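Local coordinates for protein phosphoserine aminotransferase SerC (Cytophaga hutchinsonii ATCC 33406, PDB 3FFR) that probably catalyses pyridoxal-phosphate-dependent amino transfer between glutamate and 3-phosphohydroxypyruvate, the step that yields phosphoserine on the way to serine, at residues A[84-95]-A[131-142]; A[300-311]-A[333-342]. All blocks are in the same frame, centred on the assembly; numbering follows the deposited sequence. Where two conformers were deposited one is given.

Contact 1 of 2, residues A[84-95]-A[131-142]. With SER (serine), chain B.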
loop_
_atom_site.group_PDB
_atom_site.type_symbol
_atom_site.label_atom_id
_atom_site.label_comp_id
_atom_site.label_asym_id
_atom_site.label_seq_id
_atom_site.Cartn_x
_atom_site.Cartn_y
_atom_site.Cartn_z
ATOM N N LYS A 84 -10.085 24.972 3.761
ATOM C CA LYS A 84 -11.494 25.108 4.133
ATOM C C LYS A 84 -12.515 24.468 3.197
ATOM O O LYS A 84 -13.391 23.719 3.630
ATOM C CB LYS A 84 -11.817 26.604 4.255
ATOM C CG LYS A 84 -10.951 27.332 5.279
ATOM C CD LYS A 84 -11.288 28.792 5.433
ATOM C CE LYS A 84 -10.406 29.420 6.496
ATOM N NZ LYS A 84 -10.475 28.627 7.774
ATOM N N LYS A 85 -12.397 24.780 1.905
ATOM C CA LYS A 85 -13.407 24.365 0.924
ATOM C C LYS A 85 -12.922 23.770 -0.369
ATOM O O LYS A 85 -11.962 24.221 -0.978
ATOM C CB LYS A 85 -14.263 25.586 0.535
ATOM C CG LYS A 85 -14.916 26.375 1.691
ATOM C CD LYS A 85 -15.980 27.336 1.190
ATOM C CE LYS A 85 -16.607 28.089 2.340
ATOM N NZ LYS A 85 -17.746 28.947 1.887
ATOM N N SER A 86 -13.625 22.719 -0.760
ATOM C CA SER A 86 -13.406 22.091 -2.043
ATOM C C SER A 86 -14.701 22.104 -2.852
ATOM O O SER A 86 -15.774 22.405 -2.348
ATOM C CB SER A 86 -12.951 20.655 -1.847
ATOM O OG SER A 86 -13.938 19.927 -1.142
ATOM N N PHE A 87 -14.565 21.760 -4.120
ATOM C CA PHE A 87 -15.717 21.665 -5.062
ATOM C C PHE A 87 -15.598 20.334 -5.777
ATOM O O PHE A 87 -14.513 19.988 -6.278
ATOM C CB PHE A 87 -15.667 22.834 -6.054
ATOM C CG PHE A 87 -16.679 22.757 -7.170
ATOM C CD1 PHE A 87 -16.424 22.019 -8.310
ATOM C CD2 PHE A 87 -17.860 23.447 -7.080
ATOM C CE1 PHE A 87 -17.350 21.947 -9.309
ATOM C CE2 PHE A 87 -18.799 23.391 -8.109
ATOM C CZ PHE A 87 -18.550 22.636 -9.202
ATOM N N HIS A 88 -16.708 19.590 -5.825
ATOM C CA HIS A 88 -16.727 18.280 -6.451
ATOM C C HIS A 88 -17.881 18.087 -7.423
ATOM O O HIS A 88 -18.996 18.417 -7.107
ATOM C CB HIS A 88 -16.904 17.186 -5.361
ATOM C CG HIS A 88 -15.837 17.183 -4.306
ATOM N ND1 HIS A 88 -14.907 16.165 -4.189
ATOM C CD2 HIS A 88 -15.557 18.072 -3.326
ATOM C CE1 HIS A 88 -14.077 16.459 -3.192
ATOM N NE2 HIS A 88 -14.454 17.604 -2.648
ATOM N N CYS A 89 -17.569 17.517 -8.582
ATOM C CA CYS A 89 -18.605 17.017 -9.509
ATOM C C CYS A 89 -18.922 15.588 -9.089
ATOM O O CYS A 89 -18.040 14.722 -9.111
ATOM C CB CYS A 89 -18.136 17.040 -10.973
ATOM S SG CYS A 89 -18.210 18.700 -11.694
ATOM N N VAL A 90 -20.169 15.355 -8.709
ATOM C CA VAL A 90 -20.608 14.049 -8.191
ATOM C C VAL A 90 -21.708 13.444 -9.045
ATOM O O VAL A 90 -22.757 14.075 -9.236
ATOM C CB VAL A 90 -21.103 14.193 -6.722
ATOM C CG1 VAL A 90 -21.734 12.871 -6.204
ATOM C CG2 VAL A 90 -19.938 14.673 -5.814
ATOM N N ASN A 91 -21.450 12.247 -9.558
ATOM C CA ASN A 91 -22.444 11.562 -10.410
ATOM C C ASN A 91 -22.469 10.066 -10.242
ATOM O O ASN A 91 -23.052 9.322 -11.035
ATOM C CB ASN A 91 -22.285 11.930 -11.892
ATOM C CG ASN A 91 -20.988 11.423 -12.485
ATOM O OD1 ASN A 91 -20.059 11.057 -11.763
ATOM N ND2 ASN A 91 -20.932 11.365 -13.814
ATOM N N GLY A 92 -21.802 9.601 -9.208
ATOM C CA GLY A 92 -21.773 8.164 -8.927
ATOM C C GLY A 92 -21.045 7.856 -7.645
ATOM O O GLY A 92 -20.636 8.752 -6.892
ATOM N N SER A 93 -20.875 6.566 -7.418
ATOM C CA SER A 93 -20.341 6.095 -6.140
ATOM C C SER A 93 -18.932 6.536 -5.785
ATOM O O SER A 93 -18.636 6.843 -4.603
ATOM C CB SER A 93 -20.434 4.585 -6.052
ATOM O OG SER A 93 -21.777 4.172 -6.225
ATOM N N PHE A 94 -18.063 6.569 -6.788
ATOM C CA PHE A 94 -16.659 6.960 -6.531
ATOM C C PHE A 94 -16.532 8.466 -6.318
ATOM O O PHE A 94 -15.943 8.909 -5.326
ATOM C CB PHE A 94 -15.743 6.429 -7.616
ATOM C CG PHE A 94 -15.667 4.941 -7.583
ATOM C CD1 PHE A 94 -14.837 4.313 -6.681
ATOM C CD2 PHE A 94 -16.507 4.177 -8.353
ATOM C CE1 PHE A 94 -14.790 2.927 -6.616
ATOM C CE2 PHE A 94 -16.500 2.801 -8.286
ATOM C CZ PHE A 94 -15.634 2.161 -7.431
ATOM N N SER A 95 -17.134 9.238 -7.212
ATOM C CA SER A 95 -17.100 10.707 -7.088
ATOM C C SER A 95 -17.804 11.150 -5.795
ATOM O O SER A 95 -17.367 12.087 -5.122
ATOM C CB SER A 95 -17.644 11.408 -8.337
ATOM O OG SER A 95 -18.931 10.943 -8.686
ATOM N N ALA A 131 -13.851 28.221 -3.559
ATOM C CA ALA A 131 -13.466 26.793 -3.715
ATOM C C ALA A 131 -11.959 26.780 -3.998
ATOM O O ALA A 131 -11.486 27.453 -4.920
ATOM C CB ALA A 131 -14.218 26.116 -4.868
ATOM N N GLU A 132 -11.215 26.001 -3.225
ATOM C CA GLU A 132 -9.746 25.946 -3.342
ATOM C C GLU A 132 -9.287 24.936 -4.354
ATOM O O GLU A 132 -8.192 25.047 -4.918
ATOM C CB GLU A 132 -9.105 25.632 -1.983
ATOM C CG GLU A 132 -9.415 26.663 -0.947
ATOM C CD GLU A 132 -9.018 26.226 0.461
ATOM O OE1 GLU A 132 -7.856 25.795 0.606
ATOM O OE2 GLU A 132 -9.853 26.372 1.402
ATOM N N ILE A 133 -10.107 23.904 -4.505
ATOM C CA ILE A 133 -9.822 22.820 -5.451
ATOM C C ILE A 133 -11.113 22.423 -6.145
ATOM O O ILE A 133 -12.210 22.652 -5.617
ATOM C CB ILE A 133 -9.130 21.601 -4.786
ATOM C CG1 ILE A 133 -10.131 20.765 -3.978
ATOM C CG2 ILE A 133 -7.904 22.044 -3.897
ATOM C CD1 ILE A 133 -9.566 19.363 -3.512
ATOM N N ILE A 134 -10.944 21.900 -7.360
ATOM C CA ILE A 134 -12.027 21.368 -8.198
ATOM C C ILE A 134 -11.672 19.901 -8.423
ATOM O O ILE A 134 -10.629 19.583 -8.974
ATOM C CB ILE A 134 -12.140 22.107 -9.562
ATOM C CG1 ILE A 134 -12.623 23.546 -9.354
ATOM C CG2 ILE A 134 -13.085 21.380 -10.534
ATOM C CD1 ILE A 134 -12.320 24.473 -10.532
ATOM N N CYS A 135 -12.597 19.032 -8.064
ATOM C CA CYS A 135 -12.409 17.571 -8.189
ATOM C C CYS A 135 -13.365 17.007 -9.230
ATOM O O CYS A 135 -14.585 17.002 -9.062
ATOM C CB CYS A 135 -12.637 16.868 -6.865
ATOM S SG CYS A 135 -11.492 17.369 -5.553
ATOM N N LEU A 136 -12.744 16.535 -10.305
ATOM C CA LEU A 136 -13.434 16.007 -11.450
ATOM C C LEU A 136 -13.142 14.536 -11.578
ATOM O O LEU A 136 -12.060 14.093 -11.230
ATOM C CB LEU A 136 -12.944 16.721 -12.720
ATOM C CG LEU A 136 -13.089 18.254 -12.700
ATOM C CD1 LEU A 136 -12.496 18.899 -13.982
ATOM C CD2 LEU A 136 -14.550 18.667 -12.450
ATOM N N THR A 137 -14.110 13.801 -12.096
ATOM C CA THR A 137 -13.911 12.358 -12.305
ATOM C C THR A 137 -14.012 12.072 -13.783
ATOM O O THR A 137 -15.107 12.168 -14.380
ATOM C CB THR A 137 -14.909 11.565 -11.493
ATOM O OG1 THR A 137 -14.658 11.787 -10.089
ATOM C CG2 THR A 137 -14.811 10.081 -11.805
ATOM N N HIS A 138 -12.880 11.736 -14.392
ATOM C CA HIS A 138 -12.889 11.498 -15.849
ATOM C C HIS A 138 -13.746 10.298 -16.206
ATOM O O HIS A 138 -14.435 10.264 -17.239
ATOM C CB HIS A 138 -11.478 11.317 -16.443
ATOM C CG HIS A 138 -11.528 10.866 -17.855
ATOM N ND1 HIS A 138 -11.464 9.522 -18.210
ATOM C CD2 HIS A 138 -11.846 11.541 -18.982
ATOM C CE1 HIS A 138 -11.662 9.420 -19.509
ATOM N NE2 HIS A 138 -11.912 10.630 -19.999
ATOM N N ASN A 139 -13.699 9.288 -15.350
ATOM C CA ASN A 139 -14.425 8.030 -15.587
ATOM C C ASN A 139 -15.095 7.505 -14.321
ATOM O O ASN A 139 -14.413 7.015 -13.402
ATOM C CB ASN A 139 -13.497 6.981 -16.209
ATOM C CG ASN A 139 -14.266 5.910 -16.989
ATOM O OD1 ASN A 139 -14.935 6.219 -18.009
ATOM N ND2 ASN A 139 -14.205 4.674 -16.528
ATOM N N GLU A 140 -16.406 7.706 -14.218
ATOM C CA GLU A 140 -17.159 7.278 -13.008
ATOM C C GLU A 140 -17.500 5.824 -13.247
ATOM O O GLU A 140 -18.468 5.467 -13.927
ATOM C CB GLU A 140 -18.411 8.150 -12.773
ATOM C CG GLU A 140 -19.297 7.689 -11.627
ATOM C CD GLU A 140 -18.579 7.547 -10.300
ATOM O OE1 GLU A 140 -18.124 8.571 -9.738
ATOM O OE2 GLU A 140 -18.547 6.402 -9.830
ATOM N N THR A 141 -16.647 5.000 -12.664
ATOM C CA THR A 141 -16.635 3.561 -12.894
ATOM C C THR A 141 -17.947 2.872 -12.496
ATOM O O THR A 141 -18.319 1.835 -13.043
ATOM C CB THR A 141 -15.482 2.914 -12.091
ATOM O OG1 THR A 141 -14.329 3.762 -12.136
ATOM C CG2 THR A 141 -15.116 1.515 -12.642
ATOM N N SER A 142 -18.644 3.466 -11.542
ATOM C CA SER A 142 -19.900 2.869 -11.075
ATOM C C SER A 142 -21.012 2.939 -12.124
ATOM O O SER A 142 -21.811 2.001 -12.253
ATOM C CB SER A 142 -20.396 3.508 -9.766
ATOM O OG SER A 142 -20.664 4.893 -9.905
HETATM N N SER B . -13.645 -0.679 -4.126
HETATM C CA SER B . -14.743 -0.450 -5.085
HETATM C C SER B . -16.011 -0.766 -4.366
HETATM O O SER B . -16.517 0.172 -3.755
HETATM C CB SER B . -14.595 -1.238 -6.408
HETATM O OG SER B . -13.365 -0.918 -7.122
HETATM O OXT SER B . -16.518 -1.882 -4.331
HETATM O O HOH W 1 -15.335 14.177 -8.827
HETATM O O HOH W 2 -17.930 11.037 -15.077
#
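Main-chain bonds between Phe-87, Cys-89, Ile-133 and Cys-135 join strands 85-90 and 133-137 as parallel neighbours. Cys-135 N gives its hydrogen to Phe-87 O (2.8 Å), and Cys-135 O in turn takes the N-H of Cys-89. Just beyond, a water binds Cys-89 O, Cys-135 O and Thr-137 OG1, carrying the link on as the strands part. At the other end Glu-132 OE2 receives two amides, Lys-84 N (2.8 Å) on its syn side and Lys-85 N from above the carboxylate plane; its OE1 turns to Lys-211.

Apolar and sulfur contacts lie on both faces of this strand pair. Phe-87 and Ile-134 lie side by side on one, with Phe-87 CB also against Ala-131 CB (3.8 Å). On the other, Cys-135 SG approaches the His-88 ring obliquely, 4.0 Å from its centroid, while Ser-86 OG bonds His-88 NE2 in the ring plane and helps fix its rotation.

Charge and helix N-H groups meet at Glu-140. Its CG lies anti to the backbone N (chi1 175°) and the chain then bends at chi2 (55°), turning the carboxylate onto the start of helix 93-104. OE1 takes Ser-95 N on its syn lone pair and Ser-95 OG (2.7 Å) on the anti side, well out of the carboxylate plane; OE2 takes Phe-94 N (3.1 Å) and Ser-142 OG (2.6 Å), both from one face. OE2 also lies at the edge of the Phe-94 ring, whose CZ is 3.6 Å from CA of the bound serine. With an alanine here, the amides of Phe-94 and Ser-95 would probably lose their acceptor and the Phe-94 ring would be freer to shift.

The grip on Phe-94 N probably helps position the residue whose ring borders the serine. Two helix-start amides and two serine hydroxyls around this buried carboxylate would probably favour its ionised form.

Contact 2 of 2, residues A[300-311]-A[333-342]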
loop_
_atom_site.group_PDB
_atom_site.type_symbol
_atom_site.label_atom_id
_atom_site.label_comp_id
_atom_site.label_asym_id
_atom_site.label_seq_id
_atom_site.Cartn_x
_atom_site.Cartn_y
_atom_site.Cartn_z
HETATM N N MSE A 300 -15.322 4.839 -22.726
HETATM C CA MSE A 300 -14.644 3.942 -23.680
HETATM C C MSE A 300 -13.930 2.754 -22.986
HETATM O O MSE A 300 -13.599 1.745 -23.630
HETATM C CB MSE A 300 -13.611 4.732 -24.505
HETATM C CG MSE A 300 -14.143 5.813 -25.365
HETATM SE SE MSE A 300 -14.888 4.939 -27.001
HETATM C CE MSE A 300 -15.216 6.573 -28.017
ATOM N N THR A 301 -13.695 2.864 -21.665
ATOM C CA THR A 301 -12.919 1.876 -20.884
ATOM C C THR A 301 -13.706 0.968 -19.957
ATOM O O THR A 301 -13.300 -0.166 -19.656
ATOM C CB THR A 301 -11.773 2.562 -20.090
ATOM O OG1 THR A 301 -12.306 3.601 -19.245
ATOM C CG2 THR A 301 -10.756 3.166 -21.054
ATOM N N THR A 302 -14.835 1.481 -19.489
ATOM C CA THR A 302 -15.740 0.687 -18.657
ATOM C C THR A 302 -17.150 0.903 -19.207
ATOM O O THR A 302 -17.831 1.870 -18.865
ATOM C CB THR A 302 -15.666 1.072 -17.183
ATOM O OG1 THR A 302 -16.117 2.417 -17.014
ATOM C CG2 THR A 302 -14.220 0.939 -16.622
ATOM N N ILE A 303 -17.554 -0.024 -20.076
ATOM C CA ILE A 303 -18.836 0.077 -20.807
ATOM C C ILE A 303 -19.973 -0.529 -20.007
ATOM O O ILE A 303 -19.990 -1.720 -19.713
ATOM C CB ILE A 303 -18.705 -0.565 -22.215
ATOM C CG1 ILE A 303 -17.561 0.122 -22.991
ATOM C CG2 ILE A 303 -20.020 -0.512 -23.006
ATOM C CD1 ILE A 303 -17.165 -0.565 -24.327
ATOM N N VAL A 304 -20.936 0.321 -19.676
ATOM C CA VAL A 304 -22.079 -0.071 -18.873
ATOM C C VAL A 304 -23.340 -0.209 -19.722
ATOM O O VAL A 304 -23.733 0.688 -20.493
ATOM C CB VAL A 304 -22.262 0.913 -17.706
ATOM C CG1 VAL A 304 -23.484 0.506 -16.821
ATOM C CG2 VAL A 304 -20.942 0.940 -16.880
ATOM N N ALA A 305 -23.908 -1.412 -19.628
ATOM C CA ALA A 305 -25.104 -1.729 -20.374
ATOM C C ALA A 305 -26.222 -2.154 -19.446
ATOM O O ALA A 305 -26.021 -2.950 -18.521
ATOM C CB ALA A 305 -24.804 -2.880 -21.376
ATOM N N ASN A 306 -27.408 -1.630 -19.731
ATOM C CA ASN A 306 -28.614 -2.112 -19.069
ATOM C C ASN A 306 -28.857 -3.497 -19.659
ATOM O O ASN A 306 -28.601 -3.741 -20.847
ATOM C CB ASN A 306 -29.797 -1.191 -19.314
ATOM C CG ASN A 306 -29.625 0.141 -18.683
ATOM O OD1 ASN A 306 -28.844 0.263 -17.763
ATOM N ND2 ASN A 306 -30.360 1.160 -19.162
ATOM N N THR A 307 -29.375 -4.398 -18.841
ATOM C CA THR A 307 -29.628 -5.794 -19.274
ATOM C C THR A 307 -30.970 -6.335 -18.793
ATOM O O THR A 307 -31.346 -6.136 -17.646
ATOM C CB THR A 307 -28.521 -6.776 -18.760
ATOM O OG1 THR A 307 -28.881 -8.133 -19.070
ATOM C CG2 THR A 307 -28.302 -6.699 -17.213
ATOM N N THR A 308 -31.691 -7.000 -19.681
ATOM C CA THR A 308 -32.960 -7.649 -19.282
ATOM C C THR A 308 -32.739 -8.996 -18.614
ATOM O O THR A 308 -33.679 -9.615 -18.107
ATOM C CB THR A 308 -33.906 -7.868 -20.492
ATOM O OG1 THR A 308 -33.281 -8.761 -21.423
ATOM C CG2 THR A 308 -34.212 -6.553 -21.154
HETATM N N MSE A 309 -31.497 -9.460 -18.678
HETATM C CA MSE A 309 -31.113 -10.733 -18.085
HETATM C C MSE A 309 -30.172 -10.493 -16.893
HETATM O O MSE A 309 -29.329 -9.591 -16.901
HETATM C CB MSE A 309 -30.379 -11.587 -19.106
HETATM C CG MSE A 309 -31.100 -11.913 -20.352
HETATM SE SE MSE A 309 -32.249 -13.466 -20.092
HETATM C CE MSE A 309 -33.771 -12.563 -19.265
ATOM N N LEU A 310 -30.304 -11.334 -15.881
ATOM C CA LEU A 310 -29.446 -11.174 -14.689
ATOM C C LEU A 310 -27.986 -11.387 -15.054
ATOM O O LEU A 310 -27.658 -12.330 -15.761
ATOM C CB LEU A 310 -29.823 -12.182 -13.604
ATOM C CG LEU A 310 -31.209 -12.029 -12.986
ATOM C CD1 LEU A 310 -31.545 -13.278 -12.135
ATOM C CD2 LEU A 310 -31.277 -10.758 -12.167
ATOM N N PRO A 311 -27.091 -10.509 -14.560
ATOM C CA PRO A 311 -25.670 -10.699 -14.824
ATOM C C PRO A 311 -25.158 -12.082 -14.417
ATOM O O PRO A 311 -24.247 -12.635 -15.041
ATOM C CB PRO A 311 -25.010 -9.561 -14.009
ATOM C CG PRO A 311 -26.073 -8.467 -13.947
ATOM C CD PRO A 311 -27.373 -9.242 -13.849
ATOM N N LYS A 333 -26.696 -4.059 -9.424
ATOM C CA LYS A 333 -26.057 -5.356 -9.633
ATOM C C LYS A 333 -26.918 -6.377 -10.387
ATOM O O LYS A 333 -26.391 -7.318 -10.969
ATOM C CB LYS A 333 -25.539 -5.957 -8.324
ATOM C CG LYS A 333 -26.635 -6.377 -7.370
ATOM C CD LYS A 333 -26.063 -6.848 -6.027
ATOM C CE LYS A 333 -27.177 -6.966 -4.962
ATOM N NZ LYS A 333 -27.832 -5.637 -4.649
ATOM N N GLU A 334 -28.221 -6.175 -10.432
ATOM C CA GLU A 334 -29.067 -7.111 -11.170
ATOM C C GLU A 334 -29.621 -6.566 -12.482
ATOM O O GLU A 334 -30.227 -7.317 -13.253
ATOM C CB GLU A 334 -30.219 -7.604 -10.297
ATOM C CG GLU A 334 -29.788 -8.451 -9.105
ATOM C CD GLU A 334 -30.976 -9.026 -8.337
ATOM O OE1 GLU A 334 -32.132 -8.622 -8.608
ATOM O OE2 GLU A 334 -30.750 -9.890 -7.461
ATOM N N THR A 335 -29.367 -5.288 -12.753
ATOM C CA THR A 335 -29.943 -4.630 -13.926
ATOM C C THR A 335 -28.980 -4.046 -14.948
ATOM O O THR A 335 -29.416 -3.501 -15.976
ATOM C CB THR A 335 -30.882 -3.538 -13.480
ATOM O OG1 THR A 335 -30.162 -2.617 -12.655
ATOM C CG2 THR A 335 -32.056 -4.171 -12.675
ATOM N N GLN A 336 -27.690 -4.126 -14.642
ATOM C CA GLN A 336 -26.667 -3.683 -15.582
ATOM C C GLN A 336 -25.490 -4.626 -15.565
ATOM O O GLN A 336 -25.292 -5.348 -14.612
ATOM C CB GLN A 336 -26.131 -2.271 -15.234
ATOM C CG GLN A 336 -27.137 -1.147 -15.185
ATOM C CD GLN A 336 -26.489 0.219 -14.967
ATOM O OE1 GLN A 336 -25.681 0.406 -14.043
ATOM N NE2 GLN A 336 -26.849 1.184 -15.817
ATOM N N ILE A 337 -24.739 -4.632 -16.658
ATOM C CA ILE A 337 -23.411 -5.259 -16.672
ATOM C C ILE A 337 -22.385 -4.156 -16.958
ATOM O O ILE A 337 -22.710 -3.071 -17.453
ATOM C CB ILE A 337 -23.244 -6.438 -17.650
ATOM C CG1 ILE A 337 -23.439 -5.996 -19.114
ATOM C CG2 ILE A 337 -24.149 -7.654 -17.221
ATOM C CD1 ILE A 337 -23.022 -7.035 -20.134
ATOM N N ARG A 338 -21.143 -4.446 -16.610
ATOM C CA ARG A 338 -20.033 -3.522 -16.821
ATOM C C ARG A 338 -18.914 -4.326 -17.471
ATOM O O ARG A 338 -18.404 -5.301 -16.892
ATOM C CB ARG A 338 -19.589 -2.924 -15.492
ATOM C CG ARG A 338 -20.717 -2.255 -14.693
ATOM C CD ARG A 338 -20.132 -1.433 -13.548
ATOM N NE ARG A 338 -19.635 -2.290 -12.465
ATOM C CZ ARG A 338 -18.785 -1.905 -11.542
ATOM N NH1 ARG A 338 -18.229 -0.697 -11.591
ATOM N NH2 ARG A 338 -18.402 -2.760 -10.614
ATOM N N ILE A 339 -18.596 -3.943 -18.700
ATOM C CA ILE A 339 -17.566 -4.606 -19.497
ATOM C C ILE A 339 -16.307 -3.751 -19.544
ATOM O O ILE A 339 -16.288 -2.688 -20.142
ATOM C CB ILE A 339 -18.053 -4.888 -20.938
ATOM C CG1 ILE A 339 -19.307 -5.754 -20.958
ATOM C CG2 ILE A 339 -16.940 -5.563 -21.744
ATOM C CD1 ILE A 339 -19.995 -5.871 -22.346
ATOM N N ALA A 340 -15.267 -4.229 -18.869
ATOM C CA ALA A 340 -13.972 -3.568 -18.888
ATOM C C ALA A 340 -13.360 -3.760 -20.276
ATOM O O ALA A 340 -13.413 -4.850 -20.868
ATOM C CB ALA A 340 -13.038 -4.119 -17.803
ATOM N N ASN A 341 -12.822 -2.664 -20.791
ATOM C CA ASN A 341 -12.104 -2.624 -22.070
ATOM C C ASN A 341 -10.789 -1.921 -21.813
ATOM O O ASN A 341 -10.644 -0.728 -22.037
ATOM C CB ASN A 341 -12.921 -1.881 -23.140
ATOM C CG ASN A 341 -12.115 -1.576 -24.420
ATOM O OD1 ASN A 341 -11.185 -2.329 -24.806
ATOM N ND2 ASN A 341 -12.475 -0.491 -25.089
ATOM N N PHE A 342 -9.858 -2.696 -21.271
ATOM C CA PHE A 342 -8.539 -2.201 -20.840
ATOM C C PHE A 342 -7.428 -2.693 -21.802
ATOM O O PHE A 342 -7.661 -3.653 -22.579
ATOM C CB PHE A 342 -8.223 -2.673 -19.420
ATOM C CG PHE A 342 -9.210 -2.209 -18.356
ATOM C CD1 PHE A 342 -9.992 -1.108 -18.556
ATOM C CD2 PHE A 342 -9.243 -2.831 -17.106
ATOM C CE1 PHE A 342 -10.848 -0.652 -17.573
ATOM C CE2 PHE A 342 -10.082 -2.374 -16.119
ATOM C CZ PHE A 342 -10.892 -1.269 -16.375
HETATM O O HOH W 3 -32.086 -7.766 -15.147
#
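Asn-306 and Gln-336 each carry CG anti to the carbonyl carbon (chi1 -66° and -58°), which, from facing positions on the two strands, makes their side chains run side by side. The amides end nearly coplanar, and Gln-336 NE2 gives Asn-306 OD1 an almost straight bond of 2.9 Å, with OD1 in the amide plane of Gln-336. Val-304 CG1 crosses the same glutamine at CD (3.5 Å), while its CG2 lies along the aliphatic part of Arg-338, 3.9 Å from CG.

Backbone bonds set this register: Ile-303 with Ile-339 and Ala-305 with Ile-337 are hydrogen-bonded pairs, the former including Ile-339 N to Ile-303 O at 2.8 Å. Their side chains form the opposite face, which helix 264-284 packs against through Ile-303 and Ile-339. Side chains add contacts at both ends. Asn-341 ND2 donates to Met-300 O (2.9 Å) and also to Thr-271 O, and Thr-302 CG2 touches the edge of the Phe-342 ring, which has Ala-340 CB over the centre of one face. At the far end Pro-311, opening helix 311-318, sets CB against Ile-337 CG2 (3.8 Å).

Strand 323-327 flanks 336-340 on its other side and 288-290 flanks 302-307, which makes this antiparallel pair an interior part of the mixed sheet, with 336-340 its central strand, in the small C-terminal domain characteristic of fold-type I aminotransferases.

Contact 1 belongs to the seven-stranded sheet of the cofactor-binding domain and contact 2 to the five-stranded sheet of the smaller one; their centres are 23 Å apart, yet they touch, the Thr-141 to Arg-338 bond lying near the active site. There Thr-141 O probably accepts a hydrogen bond from Arg-338 NH1 (2.9 Å), and Asn-139 ND2 probably gives one to Thr-302 OG1 (3.0 Å). The part of 131-142 after strand 133-137 also meets the cofactor, Thr-141 OG1 bonding O3 of the modified lysine at position 191. The nearest side-chain atom of Arg-338 is about 6 Å from the bound serine, which is hydrogen-bonded by Tyr-329 and by His-36 and Arg-37 of the second subunit.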